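Local structure of lipoprotein (Thermotoga maritima, 2F4I) at residues A[73-78]-A[169-174]. The protein is of unknown function but belongs to a family of predicted periplasmic lipoproteins and carries an OB fold. Numbering follows the deposited sequence.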
loop_
_atom_site.group_PDB
_atom_site.type_symbol
_atom_site.label_atom_id
_atom_site.label_comp_id
_atom_site.label_asym_id
_atom_site.label_seq_id
_atom_site.Cartn_x
_atom_site.Cartn_y
_atom_site.Cartn_z
ATOM N N TYR A 73 0.281 -10.099 -3.672
ATOM C CA TYR A 73 0.698 -8.763 -3.234
ATOM C C TYR A 73 0.590 -7.738 -4.361
ATOM O O TYR A 73 1.260 -7.865 -5.384
ATOM C CB TYR A 73 2.146 -8.766 -2.691
ATOM C CG TYR A 73 2.324 -9.676 -1.531
ATOM C CD1 TYR A 73 2.064 -9.223 -0.251
ATOM C CD2 TYR A 73 2.713 -11.012 -1.708
ATOM C CE1 TYR A 73 2.143 -10.081 0.840
ATOM C CE2 TYR A 73 2.836 -11.875 -0.614
ATOM C CZ TYR A 73 2.541 -11.407 0.658
ATOM O OH TYR A 73 2.602 -12.224 1.768
ATOM N N TYR A 74 -0.253 -6.724 -4.130
ATOM C CA TYR A 74 -0.611 -5.727 -5.129
ATOM C C TYR A 74 0.018 -4.394 -4.785
ATOM O O TYR A 74 0.134 -4.039 -3.604
ATOM C CB TYR A 74 -2.114 -5.523 -5.138
ATOM C CG TYR A 74 -2.901 -6.625 -5.781
ATOM C CD1 TYR A 74 -3.231 -7.785 -5.074
ATOM C CD2 TYR A 74 -3.348 -6.494 -7.082
ATOM C CE1 TYR A 74 -3.970 -8.763 -5.668
ATOM C CE2 TYR A 74 -4.078 -7.460 -7.681
ATOM C CZ TYR A 74 -4.402 -8.603 -6.977
ATOM O OH TYR A 74 -5.149 -9.580 -7.596
ATOM N N ILE A 75 0.400 -3.651 -5.821
ATOM C CA ILE A 75 0.739 -2.259 -5.646
ATOM C C ILE A 75 0.003 -1.437 -6.698
ATOM O O ILE A 75 0.057 -1.753 -7.899
ATOM C CB ILE A 75 2.263 -2.048 -5.549
ATOM C CG1 ILE A 75 2.610 -0.568 -5.560
ATOM C CG2 ILE A 75 3.021 -2.786 -6.575
ATOM C CD1 ILE A 75 3.970 -0.359 -4.908
ATOM N N ILE A 76 -0.782 -0.469 -6.208
ATOM C CA ILE A 76 -1.620 0.384 -7.038
ATOM C C ILE A 76 -1.278 1.857 -6.845
ATOM O O ILE A 76 -0.705 2.262 -5.835
ATOM C CB ILE A 76 -3.164 0.126 -6.849
ATOM C CG1 ILE A 76 -3.584 0.305 -5.400
ATOM C CG2 ILE A 76 -3.514 -1.231 -7.406
ATOM C CD1 ILE A 76 -5.106 0.498 -5.162
ATOM N N GLN A 77 -1.543 2.635 -7.885
ATOM C CA GLN A 77 -1.410 4.058 -7.784
ATOM C C GLN A 77 -2.620 4.710 -8.436
ATOM O O GLN A 77 -3.267 4.149 -9.327
ATOM C CB GLN A 77 -0.060 4.527 -8.327
ATOM C CG GLN A 77 0.171 4.471 -9.814
ATOM C CD GLN A 77 1.580 4.976 -10.213
ATOM O OE1 GLN A 77 2.174 5.868 -9.548
ATOM N NE2 GLN A 77 2.119 4.415 -11.335
ATOM N N GLY A 78 -2.954 5.888 -7.960
ATOM C CA GLY A 78 -4.069 6.616 -8.540
ATOM C C GLY A 78 -4.376 7.908 -7.828
ATOM O O GLY A 78 -3.582 8.415 -7.062
ATOM N N ILE A 169 0.106 5.986 -3.741
ATOM C CA ILE A 169 0.631 4.679 -4.109
ATOM C C ILE A 169 0.375 3.847 -2.854
ATOM O O ILE A 169 0.669 4.312 -1.745
ATOM C CB ILE A 169 2.124 4.723 -4.459
ATOM C CG1 ILE A 169 2.392 5.678 -5.661
ATOM C CG2 ILE A 169 2.669 3.312 -4.723
ATOM C CD1 ILE A 169 3.869 5.853 -6.017
ATOM N N ALA A 170 -0.232 2.671 -3.022
ATOM C CA ALA A 170 -0.605 1.826 -1.898
ATOM C C ALA A 170 -0.461 0.343 -2.228
ATOM O O ALA A 170 -0.488 -0.046 -3.398
ATOM C CB ALA A 170 -2.035 2.150 -1.392
ATOM N N VAL A 171 -0.282 -0.461 -1.174
ATOM C CA VAL A 171 -0.088 -1.926 -1.291
ATOM C C VAL A 171 -1.181 -2.636 -0.540
ATOM O O VAL A 171 -1.713 -2.122 0.447
ATOM C CB VAL A 171 1.297 -2.398 -0.738
ATOM C CG1 VAL A 171 2.405 -1.755 -1.521
ATOM C CG2 VAL A 171 1.431 -2.061 0.740
ATOM N N PHE A 172 -1.588 -3.789 -1.054
ATOM C CA PHE A 172 -2.547 -4.606 -0.352
ATOM C C PHE A 172 -2.306 -6.043 -0.699
ATOM O O PHE A 172 -1.643 -6.337 -1.682
ATOM C CB PHE A 172 -3.979 -4.095 -0.584
ATOM C CG PHE A 172 -4.487 -4.237 -1.980
ATOM C CD1 PHE A 172 -5.115 -5.427 -2.388
ATOM C CD2 PHE A 172 -4.388 -3.194 -2.878
ATOM C CE1 PHE A 172 -5.587 -5.584 -3.664
ATOM C CE2 PHE A 172 -4.888 -3.330 -4.158
ATOM C CZ PHE A 172 -5.483 -4.534 -4.569
ATOM N N THR A 173 -2.768 -6.929 0.182
ATOM C CA THR A 173 -2.535 -8.367 0.077
ATOM C C THR A 173 -3.862 -9.088 0.044
ATOM O O THR A 173 -4.687 -8.820 0.875
ATOM C CB THR A 173 -1.717 -8.876 1.276
ATOM O OG1 THR A 173 -0.517 -8.112 1.350
ATOM C CG2 THR A 173 -1.364 -10.369 1.140
ATOM N N LEU A 174 -4.052 -9.979 -0.929
ATOM C CA LEU A 174 -5.225 -10.803 -0.994
ATOM C C LEU A 174 -4.824 -12.260 -0.832
ATOM O O LEU A 174 -3.727 -12.661 -1.188
ATOM C CB LEU A 174 -5.981 -10.611 -2.318
ATOM C CG LEU A 174 -6.520 -9.213 -2.586
ATOM C CD1 LEU A 174 -7.359 -9.182 -3.844
ATOM C CD2 LEU A 174 -7.316 -8.688 -1.399
#
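Tyr74 and Phe172 form a hydrogen-bonded pair between antiparallel strands 73-78 and 169-174. Tyr74 N gives a nearly straight bond to Phe172 O, 2.8 Å long and almost along the C=O axis. The return bond, Phe172 N to Tyr74 O, is 3.1 Å, and its donor sits above the carbonyl plane. Ile76 and Ala170 repeat the pairing with two bonds.

Tyr74 CG sits anti to its own carbonyl carbon, on the backbone N side (chi1 -75°). Tyr74 CB lies over the centre of the Phe172 ring, a CH-pi contact 3.6 Å from the centroid. Tyr74 CG is 3.5 Å from Phe172 CZ. CD1 meets Phe172 CE1, and CD2 also lies near Phe172 CZ. The two rings are almost parallel (6°) but offset, with little overlap. Further out, Tyr74 CE1 reaches Leu174 CD1 at 3.9 Å. At the tip, OH hydrogen-bonds to His59 ND1.

In the mixed sheet of this OB-fold protein, strand 72-81 runs between strands 42-43 and 165-174. Helix 44-53 covers the face bearing Tyr74 and Ile76. Helix 113-118 packs on the other, against Ile75 and Val171.

Phe172 CG is wedged between its own N and carbonyl carbon (chi1 67°), and the ring leans across to strand 73-78. Ile76 CD1 touches the ring edge, 4.0 Å from Phe172 CE2. An alanine at Phe172 would remove this ring and would probably leave the Tyr74 CB and ring and Ile76 CD1 less well packed.

On the opposite face, Ile75 CD1 lies 3.9 Å from Ile169 CG2 and also touches Val171 CG1. Beyond them, Thr173 OG1 sits 3.2 Å from Tyr73 CD1.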